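Local coordinates for heme-binding protein A / AI-2 binding protein A (Helicobacter pylori SS1, PDB 6OFQ) that binds peptides in the periplasm, here the tetrapeptide STSA, and probably delivers them to an ABC transporter as its substrate-binding protein, at residues H316-D321 against A393-I398; F373-F378 against I400-E405; N307-L312 against L364-Y369; V326-F331 against P499-Y504. All blocks are in the same frame, centred on the assembly; numbering follows the deposited sequence.

Contact 1 (H316-D321 against A393-I398)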
loop_
_atom_site.group_PDB
_atom_site.type_symbol
_atom_site.label_atom_id
_atom_site.label_comp_id
_atom_site.label_asym_id
_atom_site.label_seq_id
_atom_site.Cartn_x
_atom_site.Cartn_y
_atom_site.Cartn_z
ATOM N N HIS A 316 -19.349 9.341 -17.013
ATOM C CA HIS A 316 -20.200 8.762 -18.049
ATOM C C HIS A 316 -19.497 8.667 -19.392
ATOM O O HIS A 316 -20.051 8.083 -20.330
ATOM C CB HIS A 316 -21.492 9.579 -18.213
ATOM C CG HIS A 316 -22.477 9.468 -17.092
ATOM N ND1 HIS A 316 -23.141 8.309 -16.791
ATOM C CD2 HIS A 316 -22.818 10.353 -16.129
ATOM C CE1 HIS A 316 -23.898 8.490 -15.718
ATOM N NE2 HIS A 316 -23.702 9.724 -15.285
ATOM N N ALA A 317 -18.340 9.295 -19.559
ATOM C CA ALA A 317 -17.631 9.356 -20.844
ATOM C C ALA A 317 -16.532 8.314 -20.991
ATOM O O ALA A 317 -16.019 8.115 -22.086
ATOM C CB ALA A 317 -17.043 10.726 -21.108
ATOM N N ILE A 318 -16.267 7.542 -19.947
ATOM C CA ILE A 318 -15.222 6.512 -19.999
ATOM C C ILE A 318 -15.850 5.144 -19.926
ATOM O O ILE A 318 -16.558 4.792 -18.979
ATOM C CB ILE A 318 -14.225 6.683 -18.840
ATOM C CG1 ILE A 318 -13.454 7.981 -19.028
ATOM C CG2 ILE A 318 -13.233 5.524 -18.720
ATOM C CD1 ILE A 318 -12.833 8.568 -17.796
ATOM N N ASN A 319 -15.721 4.392 -21.025
ATOM C CA ASN A 319 -16.292 3.061 -21.053
ATOM C C ASN A 319 -15.471 2.011 -20.344
ATOM O O ASN A 319 -14.440 1.553 -20.832
ATOM C CB ASN A 319 -16.557 2.659 -22.510
ATOM C CG ASN A 319 -17.157 1.282 -22.634
ATOM O OD1 ASN A 319 -17.225 0.474 -21.720
ATOM N ND2 ASN A 319 -17.706 1.030 -23.839
ATOM N N VAL A 320 -15.775 1.785 -19.077
ATOM C CA VAL A 320 -14.911 0.950 -18.238
ATOM C C VAL A 320 -14.890 -0.500 -18.700
ATOM O O VAL A 320 -13.849 -1.157 -18.599
ATOM C CB VAL A 320 -15.247 1.092 -16.716
ATOM C CG1 VAL A 320 -14.504 0.038 -15.909
ATOM C CG2 VAL A 320 -14.922 2.497 -16.253
ATOM N N ASP A 321 -16.003 -1.031 -19.212
ATOM C CA ASP A 321 -15.958 -2.398 -19.754
ATOM C C ASP A 321 -14.884 -2.510 -20.876
ATOM O O ASP A 321 -14.081 -3.443 -20.955
ATOM C CB ASP A 321 -17.299 -2.885 -20.282
ATOM C CG ASP A 321 -18.331 -3.098 -19.203
ATOM O OD1 ASP A 321 -18.014 -3.443 -18.050
ATOM O OD2 ASP A 321 -19.528 -3.039 -19.535
ATOM N N ALA A 393 -8.511 9.699 -25.182
ATOM C CA ALA A 393 -9.384 9.502 -26.356
ATOM C C ALA A 393 -10.842 9.549 -25.929
ATOM O O ALA A 393 -11.677 10.139 -26.612
ATOM C CB ALA A 393 -9.193 8.144 -26.987
ATOM N N SER A 394 -11.124 8.972 -24.764
ATOM C CA SER A 394 -12.517 8.960 -24.294
ATOM C C SER A 394 -12.966 10.389 -23.997
ATOM O O SER A 394 -14.086 10.776 -24.384
ATOM C CB SER A 394 -12.570 8.216 -22.958
ATOM O OG SER A 394 -12.248 6.846 -23.069
ATOM N N LEU A 395 -12.161 11.179 -23.294
ATOM C CA LEU A 395 -12.533 12.538 -22.966
ATOM C C LEU A 395 -12.536 13.517 -24.124
ATOM O O LEU A 395 -13.344 14.448 -24.131
ATOM C CB LEU A 395 -11.831 13.037 -21.718
ATOM C CG LEU A 395 -11.973 12.161 -20.459
ATOM C CD1 LEU A 395 -11.221 12.952 -19.375
ATOM C CD2 LEU A 395 -13.411 11.886 -20.121
ATOM N N ALA A 396 -11.743 13.251 -25.166
ATOM C CA ALA A 396 -11.847 14.105 -26.343
ATOM C C ALA A 396 -13.217 13.974 -27.004
ATOM O O ALA A 396 -13.585 15.013 -27.586
ATOM C CB ALA A 396 -10.803 13.673 -27.353
ATOM N N LYS A 397 -13.928 12.878 -26.827
ATOM C CA LYS A 397 -15.270 12.715 -27.368
ATOM C C LYS A 397 -16.275 13.692 -26.795
ATOM O O LYS A 397 -17.311 13.906 -27.403
ATOM C CB LYS A 397 -15.761 11.289 -27.273
ATOM C CG LYS A 397 -14.898 10.368 -28.084
ATOM C CD LYS A 397 -15.277 8.900 -27.997
ATOM C CE LYS A 397 -14.406 8.175 -29.021
ATOM N NZ LYS A 397 -14.574 6.731 -28.719
ATOM N N ILE A 398 -16.006 14.237 -25.611
ATOM C CA ILE A 398 -16.874 15.252 -25.037
ATOM C C ILE A 398 -16.219 16.630 -25.000
ATOM O O ILE A 398 -16.619 17.546 -24.290
ATOM C CB ILE A 398 -17.397 14.749 -23.657
ATOM C CG1 ILE A 398 -16.293 14.724 -22.573
ATOM C CG2 ILE A 398 -18.147 13.453 -23.817
ATOM C CD1 ILE A 398 -16.886 14.585 -21.169
HETATM O O HOH W 1 -14.425 5.189 -23.456
#

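Contact 2 (F373-F378 against I400-E405)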
loop_
_atom_site.group_PDB
_atom_site.type_symbol
_atom_site.label_atom_id
_atom_site.label_comp_id
_atom_site.label_asym_id
_atom_site.label_seq_id
_atom_site.Cartn_x
_atom_site.Cartn_y
_atom_site.Cartn_z
ATOM N N PHE A 373 -12.958 21.784 -22.299
ATOM C CA PHE A 373 -11.887 22.467 -21.645
ATOM C C PHE A 373 -10.568 21.715 -21.854
ATOM O O PHE A 373 -10.635 20.562 -22.282
ATOM C CB PHE A 373 -12.154 22.819 -20.172
ATOM C CG PHE A 373 -12.443 21.621 -19.295
ATOM C CD1 PHE A 373 -11.412 20.931 -18.694
ATOM C CD2 PHE A 373 -13.738 21.212 -19.074
ATOM C CE1 PHE A 373 -11.722 19.814 -17.902
ATOM C CE2 PHE A 373 -14.053 20.099 -18.270
ATOM C CZ PHE A 373 -13.029 19.400 -17.674
ATOM N N LYS A 374 -9.464 22.322 -21.460
ATOM C CA LYS A 374 -8.174 21.659 -21.482
ATOM C C LYS A 374 -7.772 21.235 -20.061
ATOM O O LYS A 374 -8.000 21.958 -19.099
ATOM C CB LYS A 374 -7.105 22.580 -22.076
ATOM C CG LYS A 374 -7.467 22.941 -23.511
ATOM C CD LYS A 374 -6.463 23.819 -24.255
ATOM C CE LYS A 374 -6.935 23.775 -25.710
ATOM N NZ LYS A 374 -6.338 24.746 -26.670
ATOM N N THR A 375 -7.126 20.074 -19.978
ATOM C CA THR A 375 -6.627 19.550 -18.707
ATOM C C THR A 375 -5.427 18.639 -18.919
ATOM O O THR A 375 -4.983 18.494 -20.080
ATOM C CB THR A 375 -7.781 18.866 -17.970
ATOM O OG1 THR A 375 -7.383 18.590 -16.623
ATOM C CG2 THR A 375 -8.180 17.563 -18.617
ATOM N N THR A 376 -4.909 18.052 -17.841
ATOM C CA THR A 376 -3.697 17.276 -17.886
ATOM C C THR A 376 -3.976 16.021 -17.078
ATOM O O THR A 376 -4.764 16.059 -16.117
ATOM C CB THR A 376 -2.550 18.060 -17.276
ATOM O OG1 THR A 376 -2.267 19.179 -18.133
ATOM C CG2 THR A 376 -1.288 17.270 -17.178
ATOM N N ILE A 377 -3.446 14.899 -17.513
ATOM C CA ILE A 377 -3.451 13.669 -16.723
ATOM C C ILE A 377 -2.014 13.320 -16.445
ATOM O O ILE A 377 -1.145 13.350 -17.325
ATOM C CB ILE A 377 -4.185 12.527 -17.427
ATOM C CG1 ILE A 377 -4.355 11.324 -16.476
ATOM C CG2 ILE A 377 -3.534 12.048 -18.708
ATOM C CD1 ILE A 377 -5.326 10.305 -17.004
ATOM N N PHE A 378 -1.715 12.908 -15.219
ATOM C CA PHE A 378 -0.418 12.368 -14.864
ATOM C C PHE A 378 -0.492 10.858 -14.961
ATOM O O PHE A 378 -1.517 10.284 -14.535
ATOM C CB PHE A 378 -0.030 12.665 -13.403
ATOM C CG PHE A 378 0.454 14.048 -13.100
ATOM C CD1 PHE A 378 0.288 15.074 -13.991
ATOM C CD2 PHE A 378 1.025 14.351 -11.881
ATOM C CE1 PHE A 378 0.767 16.356 -13.753
ATOM C CE2 PHE A 378 1.530 15.612 -11.659
ATOM C CZ PHE A 378 1.353 16.623 -12.549
ATOM N N ILE A 400 -13.014 17.462 -24.045
ATOM C CA ILE A 400 -11.997 17.703 -23.020
ATOM C C ILE A 400 -10.657 17.273 -23.689
ATOM O O ILE A 400 -10.496 16.072 -23.934
ATOM C CB ILE A 400 -12.280 16.953 -21.694
ATOM C CG1 ILE A 400 -13.530 17.537 -21.020
ATOM C CG2 ILE A 400 -11.079 17.077 -20.770
ATOM C CD1 ILE A 400 -14.067 16.604 -19.947
ATOM N N ASP A 401 -9.763 18.233 -23.812
ATOM C CA ASP A 401 -8.424 18.023 -24.419
ATOM C C ASP A 401 -7.440 17.743 -23.292
ATOM O O ASP A 401 -7.058 18.594 -22.500
ATOM C CB ASP A 401 -8.007 19.302 -25.187
ATOM C CG ASP A 401 -6.670 19.187 -25.929
ATOM O OD1 ASP A 401 -6.123 18.093 -26.072
ATOM O OD2 ASP A 401 -6.122 20.235 -26.328
ATOM N N VAL A 402 -7.064 16.472 -23.229
ATOM C CA VAL A 402 -6.155 15.990 -22.192
ATOM C C VAL A 402 -4.696 15.890 -22.632
ATOM O O VAL A 402 -4.385 15.182 -23.585
ATOM C CB VAL A 402 -6.577 14.600 -21.687
ATOM C CG1 VAL A 402 -5.625 14.108 -20.595
ATOM C CG2 VAL A 402 -8.035 14.548 -21.249
ATOM N N LYS A 403 -3.835 16.622 -21.952
ATOM C CA LYS A 403 -2.408 16.479 -22.167
ATOM C C LYS A 403 -1.902 15.403 -21.216
ATOM O O LYS A 403 -2.267 15.426 -20.024
ATOM C CB LYS A 403 -1.697 17.795 -21.907
ATOM C CG LYS A 403 -0.168 17.785 -21.963
ATOM C CD LYS A 403 0.385 19.023 -21.240
ATOM C CE LYS A 403 1.769 19.470 -21.689
ATOM N NZ LYS A 403 2.848 19.080 -20.739
ATOM N N ILE A 404 -1.006 14.526 -21.691
ATOM C CA ILE A 404 -0.436 13.435 -20.905
ATOM C C ILE A 404 0.949 13.800 -20.424
ATOM O O ILE A 404 1.820 14.156 -21.225
ATOM C CB ILE A 404 -0.380 12.117 -21.672
ATOM C CG1 ILE A 404 -1.783 11.677 -22.088
ATOM C CG2 ILE A 404 0.312 11.023 -20.878
ATOM C CD1 ILE A 404 -1.796 10.526 -23.061
ATOM N N GLU A 405 1.167 13.824 -19.115
ATOM C CA GLU A 405 2.503 14.010 -18.526
ATOM C C GLU A 405 2.928 12.718 -17.818
ATOM O O GLU A 405 2.149 12.099 -17.077
ATOM C CB GLU A 405 2.519 15.162 -17.537
ATOM C CG GLU A 405 2.340 16.508 -18.248
ATOM C CD GLU A 405 2.357 17.698 -17.335
ATOM O OE1 GLU A 405 2.642 17.548 -16.129
ATOM O OE2 GLU A 405 2.245 18.814 -17.914
HETATM O O HOH W 2 0.159 20.503 -17.680
#

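Contact 3 (N307-L312 against L364-Y369)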
loop_
_atom_site.group_PDB
_atom_site.type_symbol
_atom_site.label_atom_id
_atom_site.label_comp_id
_atom_site.label_asym_id
_atom_site.label_seq_id
_atom_site.Cartn_x
_atom_site.Cartn_y
_atom_site.Cartn_z
ATOM N N ASN A 307 -16.549 20.925 -9.762
ATOM C CA ASN A 307 -17.955 20.934 -10.171
ATOM C C ASN A 307 -18.403 19.492 -10.309
ATOM O O ASN A 307 -17.973 18.788 -11.248
ATOM C CB ASN A 307 -18.086 21.694 -11.477
ATOM C CG ASN A 307 -19.535 21.894 -11.880
ATOM O OD1 ASN A 307 -20.388 21.091 -11.615
ATOM N ND2 ASN A 307 -19.822 23.050 -12.452
ATOM N N PRO A 308 -19.313 18.993 -9.463
ATOM C CA PRO A 308 -19.805 17.644 -9.535
ATOM C C PRO A 308 -20.300 17.282 -10.930
ATOM O O PRO A 308 -20.222 16.140 -11.332
ATOM C CB PRO A 308 -20.960 17.562 -8.497
ATOM C CG PRO A 308 -20.693 18.723 -7.641
ATOM C CD PRO A 308 -19.933 19.778 -8.367
ATOM N N LEU A 309 -20.909 18.229 -11.649
ATOM C CA LEU A 309 -21.492 17.866 -12.946
ATOM C C LEU A 309 -20.380 17.561 -13.934
ATOM O O LEU A 309 -20.562 16.698 -14.803
ATOM C CB LEU A 309 -22.329 18.993 -13.508
ATOM C CG LEU A 309 -23.652 19.253 -12.799
ATOM C CD1 LEU A 309 -24.496 20.233 -13.581
ATOM C CD2 LEU A 309 -24.451 18.045 -12.360
ATOM N N VAL A 310 -19.253 18.255 -13.814
ATOM C CA VAL A 310 -18.094 17.914 -14.641
ATOM C C VAL A 310 -17.591 16.515 -14.348
ATOM O O VAL A 310 -17.267 15.680 -15.244
ATOM C CB VAL A 310 -16.983 18.961 -14.533
ATOM C CG1 VAL A 310 -15.727 18.465 -15.249
ATOM C CG2 VAL A 310 -17.382 20.299 -15.159
ATOM N N ARG A 311 -17.504 16.251 -13.050
ATOM C CA ARG A 311 -17.078 14.923 -12.619
ATOM C C ARG A 311 -17.949 13.819 -13.168
ATOM O O ARG A 311 -17.475 12.747 -13.594
ATOM C CB ARG A 311 -16.847 14.874 -11.120
ATOM C CG ARG A 311 -15.873 15.864 -10.558
ATOM C CD ARG A 311 -15.477 15.581 -9.133
ATOM N NE ARG A 311 -16.574 15.566 -8.180
ATOM C CZ ARG A 311 -16.851 16.547 -7.339
ATOM N NH1 ARG A 311 -16.294 17.735 -7.385
ATOM N NH2 ARG A 311 -17.850 16.339 -6.503
ATOM N N LEU A 312 -19.253 14.028 -13.012
ATOM C CA LEU A 312 -20.194 13.067 -13.515
ATOM C C LEU A 312 -20.068 12.894 -15.023
ATOM O O LEU A 312 -20.125 11.781 -15.514
ATOM C CB LEU A 312 -21.620 13.421 -13.088
ATOM C CG LEU A 312 -21.907 13.286 -11.603
ATOM C CD1 LEU A 312 -23.199 13.988 -11.260
ATOM C CD2 LEU A 312 -22.033 11.830 -11.205
ATOM N N LEU A 364 -21.846 18.337 -19.231
ATOM C CA LEU A 364 -20.965 19.452 -19.507
ATOM C C LEU A 364 -21.608 20.729 -19.995
ATOM O O LEU A 364 -21.160 21.773 -19.522
ATOM C CB LEU A 364 -19.879 19.087 -20.532
ATOM C CG LEU A 364 -18.704 18.232 -20.109
ATOM C CD1 LEU A 364 -17.660 18.189 -21.222
ATOM C CD2 LEU A 364 -18.090 18.854 -18.867
ATOM N N LYS A 365 -22.654 20.605 -20.809
ATOM C CA LYS A 365 -23.450 21.777 -21.171
ATOM C C LYS A 365 -24.064 22.371 -19.910
ATOM O O LYS A 365 -24.024 23.590 -19.721
ATOM C CB LYS A 365 -24.563 21.463 -22.159
ATOM C CG LYS A 365 -24.045 21.132 -23.535
ATOM C CD LYS A 365 -25.198 21.102 -24.533
ATOM C CE LYS A 365 -24.656 20.787 -25.924
ATOM N NZ LYS A 365 -25.593 19.845 -26.586
ATOM N N GLN A 366 -24.653 21.509 -19.088
ATOM C CA GLN A 366 -25.295 22.015 -17.849
ATOM C C GLN A 366 -24.356 22.717 -16.891
ATOM O O GLN A 366 -24.687 23.713 -16.226
ATOM C CB GLN A 366 -25.988 20.861 -17.161
ATOM C CG GLN A 366 -27.218 20.453 -17.967
ATOM C CD GLN A 366 -28.110 19.501 -17.228
ATOM O OE1 GLN A 366 -27.947 19.307 -16.010
ATOM N NE2 GLN A 366 -29.021 18.855 -17.945
ATOM N N ALA A 367 -23.113 22.247 -16.851
ATOM C CA ALA A 367 -22.117 22.870 -16.007
ATOM C C ALA A 367 -21.529 24.160 -16.509
ATOM O O ALA A 367 -20.743 24.776 -15.799
ATOM C CB ALA A 367 -20.942 21.913 -15.841
ATOM N N GLY A 368 -21.835 24.449 -17.781
ATOM C CA GLY A 368 -21.338 25.690 -18.366
ATOM C C GLY A 368 -20.091 25.514 -19.242
ATOM O O GLY A 368 -19.411 26.507 -19.521
ATOM N N TYR A 369 -19.833 24.296 -19.736
ATOM C CA TYR A 369 -18.641 23.999 -20.566
ATOM C C TYR A 369 -19.049 23.280 -21.835
ATOM O O TYR A 369 -18.680 22.138 -22.109
ATOM C CB TYR A 369 -17.546 23.226 -19.823
ATOM C CG TYR A 369 -17.125 23.896 -18.568
ATOM C CD1 TYR A 369 -16.357 25.045 -18.627
ATOM C CD2 TYR A 369 -17.502 23.423 -17.317
ATOM C CE1 TYR A 369 -16.000 25.720 -17.479
ATOM C CE2 TYR A 369 -17.163 24.084 -16.178
ATOM C CZ TYR A 369 -16.401 25.210 -16.251
ATOM O OH TYR A 369 -16.072 25.841 -15.092
HETATM O O HOH W 3 -17.745 25.032 -12.676
#

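Contact 4 (V326-F331 against P499-Y504)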
loop_
_atom_site.group_PDB
_atom_site.type_symbol
_atom_site.label_atom_id
_atom_site.label_comp_id
_atom_site.label_asym_id
_atom_site.label_seq_id
_atom_site.Cartn_x
_atom_site.Cartn_y
_atom_site.Cartn_z
ATOM N N VAL A 326 -9.101 -3.572 -22.984
ATOM C CA VAL A 326 -7.872 -3.016 -23.528
ATOM C C VAL A 326 -6.669 -3.003 -22.630
ATOM O O VAL A 326 -5.545 -3.304 -23.050
ATOM C CB VAL A 326 -8.074 -1.556 -24.002
ATOM C CG1 VAL A 326 -6.782 -0.920 -24.507
ATOM C CG2 VAL A 326 -9.082 -1.623 -25.122
ATOM N N ILE A 327 -6.866 -2.496 -21.422
ATOM C CA ILE A 327 -5.779 -2.271 -20.530
ATOM C C ILE A 327 -5.505 -3.561 -19.805
ATOM O O ILE A 327 -4.359 -3.839 -19.492
ATOM C CB ILE A 327 -6.000 -1.150 -19.485
ATOM C CG1 ILE A 327 -5.969 0.239 -20.106
ATOM C CG2 ILE A 327 -4.994 -1.196 -18.332
ATOM C CD1 ILE A 327 -6.352 0.402 -21.560
ATOM N N TYR A 328 -6.537 -4.254 -19.355
ATOM C CA TYR A 328 -6.319 -5.400 -18.514
ATOM C C TYR A 328 -6.477 -6.742 -19.155
ATOM O O TYR A 328 -6.297 -7.783 -18.527
ATOM C CB TYR A 328 -7.236 -5.325 -17.259
ATOM C CG TYR A 328 -6.850 -4.240 -16.235
ATOM C CD1 TYR A 328 -5.777 -4.386 -15.371
ATOM C CD2 TYR A 328 -7.495 -3.022 -16.247
ATOM C CE1 TYR A 328 -5.369 -3.361 -14.537
ATOM C CE2 TYR A 328 -7.129 -1.993 -15.384
ATOM C CZ TYR A 328 -6.064 -2.166 -14.547
ATOM O OH TYR A 328 -5.771 -1.111 -13.696
ATOM N N GLU A 329 -6.858 -6.765 -20.445
ATOM C CA GLU A 329 -7.138 -8.006 -21.123
ATOM C C GLU A 329 -8.063 -8.912 -20.348
ATOM O O GLU A 329 -7.999 -10.142 -20.373
ATOM C CB GLU A 329 -5.834 -8.736 -21.464
ATOM C CG GLU A 329 -4.940 -7.865 -22.305
ATOM C CD GLU A 329 -5.272 -7.897 -23.805
ATOM O OE1 GLU A 329 -5.949 -8.802 -24.293
ATOM O OE2 GLU A 329 -4.840 -6.924 -24.425
ATOM N N GLY A 330 -9.036 -8.272 -19.695
ATOM C CA GLY A 330 -10.025 -9.020 -18.985
ATOM C C GLY A 330 -9.693 -9.423 -17.560
ATOM O O GLY A 330 -10.513 -10.004 -16.840
ATOM N N PHE A 331 -8.440 -9.206 -17.160
ATOM C CA PHE A 331 -7.940 -9.673 -15.844
ATOM C C PHE A 331 -8.247 -8.637 -14.738
ATOM O O PHE A 331 -7.356 -8.172 -14.030
ATOM C CB PHE A 331 -6.419 -9.882 -15.896
ATOM C CG PHE A 331 -6.008 -11.047 -16.739
ATOM C CD1 PHE A 331 -5.972 -12.336 -16.225
ATOM C CD2 PHE A 331 -5.588 -10.846 -18.027
ATOM C CE1 PHE A 331 -5.539 -13.421 -17.001
ATOM C CE2 PHE A 331 -5.150 -11.901 -18.811
ATOM C CZ PHE A 331 -5.133 -13.176 -18.312
ATOM N N PRO A 499 -13.921 5.630 -10.788
ATOM C CA PRO A 499 -13.542 4.229 -10.499
ATOM C C PRO A 499 -13.226 3.498 -11.803
ATOM O O PRO A 499 -13.949 3.661 -12.803
ATOM C CB PRO A 499 -14.764 3.626 -9.837
ATOM C CG PRO A 499 -15.859 4.563 -10.046
ATOM C CD PRO A 499 -15.327 5.899 -10.407
ATOM N N LEU A 500 -12.138 2.724 -11.828
ATOM C CA LEU A 500 -11.824 1.990 -13.080
ATOM C C LEU A 500 -11.930 0.484 -12.799
ATOM O O LEU A 500 -12.879 -0.191 -13.253
ATOM C CB LEU A 500 -10.439 2.388 -13.589
ATOM C CG LEU A 500 -10.337 3.832 -14.066
ATOM C CD1 LEU A 500 -8.898 4.125 -14.314
ATOM C CD2 LEU A 500 -11.163 4.042 -15.318
ATOM N N ALA A 501 -11.013 -0.082 -12.018
ATOM C CA ALA A 501 -10.976 -1.547 -11.910
ATOM C C ALA A 501 -10.535 -2.033 -10.551
ATOM O O ALA A 501 -9.811 -1.372 -9.818
ATOM C CB ALA A 501 -9.993 -2.097 -12.923
ATOM N N TYR A 502 -10.961 -3.254 -10.202
ATOM C CA TYR A 502 -10.334 -4.111 -9.216
ATOM C C TYR A 502 -9.446 -5.065 -10.016
ATOM O O TYR A 502 -9.990 -6.096 -10.457
ATOM C CB TYR A 502 -11.363 -4.869 -8.378
ATOM C CG TYR A 502 -12.390 -3.977 -7.743
ATOM C CD1 TYR A 502 -12.009 -2.908 -6.936
ATOM C CD2 TYR A 502 -13.741 -4.186 -7.983
ATOM C CE1 TYR A 502 -12.998 -2.102 -6.396
ATOM C CE2 TYR A 502 -14.740 -3.363 -7.480
ATOM C CZ TYR A 502 -14.346 -2.285 -6.695
ATOM O OH TYR A 502 -15.327 -1.455 -6.257
ATOM N N PRO A 503 -8.145 -4.792 -10.168
ATOM C CA PRO A 503 -7.369 -5.726 -10.979
ATOM C C PRO A 503 -7.189 -7.038 -10.261
ATOM O O PRO A 503 -7.051 -7.067 -9.029
ATOM C CB PRO A 503 -6.007 -5.036 -11.122
ATOM C CG PRO A 503 -6.288 -3.590 -10.843
ATOM C CD PRO A 503 -7.398 -3.572 -9.804
ATOM N N TYR A 504 -7.194 -8.119 -11.005
ATOM C CA TYR A 504 -6.823 -9.384 -10.414
ATOM C C TYR A 504 -5.331 -9.338 -10.054
ATOM O O TYR A 504 -4.561 -8.586 -10.678
ATOM C CB TYR A 504 -6.983 -10.485 -11.472
ATOM C CG TYR A 504 -8.374 -10.755 -11.925
ATOM C CD1 TYR A 504 -9.487 -10.312 -11.274
ATOM C CD2 TYR A 504 -8.550 -11.529 -13.059
ATOM C CE1 TYR A 504 -10.766 -10.593 -11.751
ATOM C CE2 TYR A 504 -9.795 -11.831 -13.546
ATOM C CZ TYR A 504 -10.881 -11.334 -12.924
ATOM O OH TYR A 504 -12.148 -11.641 -13.422
HETATM O O HOH W 4 -12.542 -11.878 -16.324
HETATM O O HOH W 5 -4.622 -7.621 -13.256
#

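Contact 1 (H316-D321 against A393-I398)
Ala317 turns its methyl toward Leu395, at the end of helix 386-396, and Ile398 just past it: Ala317 CB lies 3.9 Å from Leu395 CD2 and also 3.9 Å from Ile398 CD1. A methyl this small lets both larger residues close in. Ile398 holds CG1 between its backbone N and carbonyl carbon (chi1 71°), from where the chain runs on to set CD1 on the alanine methyl, which CG2 also reaches. Beside this group, Ile318 crosses Leu395 obliquely, Ile318 CG1 and Ile318 CD1 both lying 4.1 Å from Leu395 CD2. Ser394 lays its CB against Ala317 O, 3.6 Å away, and Ile318 CG1. Its OG bonds Phe390 O one turn back in its own helix and accepts from a water that in turn takes the N-H of Asn319, the N-cap of helix 320-328. The break between helices 308-317 and 320-328 thus rests on the end of helix 386-396; Ala317 also touches Ala360 of helix 357-366, and Leu395 reaches Ile400 and Val402 of strand 400-407.

Contact 2 (F373-F378 against I400-E405)
Ile400 lays CG1 over one face of the Phe373 ring, 4.0 Å from its centroid, a CH-pi contact offset toward the rim. The ring is brought there by Phe373 CG standing between its backbone N and carbonyl carbon (chi1 59°), and the branched aliphatic chain suits this buried face, which leans on helix 308-317. Asp401 gives its N-H to Phe373 O and takes that of Thr375 on its own O, at 2.9 Å from Thr375 N. Its carboxylate lies beside the extended Lys374, but Lys374 NZ stays 4.5 Å from Asp401 OD2, beyond a salt bridge, where both residues are exposed. Val402 turns inward again, and its CG1 presses against Ile377 CG2 at 3.5 Å, tighter than usual for two carbons. Lys403 bonds Thr375 O through N and Ile377 N through O, the latter at 2.8 Å. Its chain bends at chi4 so that Lys403 NZ forms a 2.9 Å salt bridge with Glu405 OE2. Ile404 rests CG1 on Ile377 CG2 and turns its other contacts to helix 386-396. Glu405 sends OE2 through a water to Thr376 OG1, while OE1 bonds Tyr407. The two strands run parallel, crossing at -31°, as expected of a beta-alpha-beta unit whose crossover helix is 386-396.

Contact 3 (N307-L312 against L364-Y369)
Val310 of helix 308-317 packs its CG2 among three residues at the C-terminal end of helix 357-366, where the chain leaves through a Schellman motif. That one methyl lies 4.0 Å from both Leu364 CD2 and Ala367 CB, and 3.8 Å from Tyr369 CD2; the valine and tyrosine side chains cross at about a right angle. This is the close-packed part. Valine fits because its beta-branch sets one methyl toward the other helix, and alanine because its CB alone lets the backbones approach to 5.9 Å between Leu309 CA and Ala367 CA. Gly368, with phi 100°, takes a backbone conformation in which a CB would jam against the preceding carbonyl O. Its N-H returns to Lys365 O, and Tyr369 N bonds Leu364 O, which places the tyrosine beside Val310.

The outer side is more polar and more exposed. There Leu309 CD1 touches Gln366 CB at 3.9 Å, the two side chains crossing at a slant, while the amide of Gln366 is engaged by Glu362 of its own helix. Asn307 is the N-cap of helix 308-317: CG lies anti to the backbone N (chi1 -173°), and OD1 accepts from Leu309 N. Its other branch faces across and packs closely, with Asn307 ND2 3.7 Å from Ala367 CB; the same nitrogen is 2.9 Å from a water that also meets Tyr369 OH.

Contact 4 (V326-F331 against P499-Y504)
Tyr328 stands at the end of helix 320-328, at the start of a type I' beta turn to Phe331, and packs its ring against strand 497-510. Its CG is anti to the carbonyl carbon (chi1 -71°), and the two epsilon carbons have different partners: Tyr328 CE2 is 3.8 Å from Ala501 CB and Tyr328 CE1 3.8 Å from Pro503 CG. Small alanine and compact, rigid proline accommodate the broad ring, whose OH makes a weak hydrogen bond to Ser294. Leu500 and Ala501 both face that serine, forming a classic beta bulge. In the turn, Glu329 and Gly330 both have positive phi; at Gly330 a CB would strike the preceding carbonyl O.

At the end of the turn, Phe331 and Tyr504 cross at about a right angle, with Tyr504 CD2 at the edge of the Phe331 ring, near its plane, and 3.9 Å from Phe331 CB. Tyr504 CG is likewise anti to the carbonyl carbon (chi1 -66°), and one face of its ring covers the Phe331 backbone. Tyr504 N donates to Phe331 O from above the carbonyl plane. One water links Gly330 O with Tyr504 OH; another donates to Phe331 O, 2.9 Å away, and to Tyr504 O.

From the N terminus, the chain enters contact 3 at the start of helix 308-317, passes contact 1 at that helix's end, and reaches contact 4 at the end of helix 320-328. Contact 3 closes first, at 364-369. Contact 2 then opens, contact 1 closes at 393-398, and contact 2 closes at 400-405; contact 4 closes last, near the C terminus. Contacts 1 and 2 cross, as do 1 and 3, 1 and 4, and 3 and 4; contacts 3 and 2 run in series, and contact 2 is nested inside contact 4. Contacts 1 and 3 pack helix ends together, contact 2 pairs two strands, and contact 4 ties the end of helix 320-328 to strand 497-510 of the same sheet.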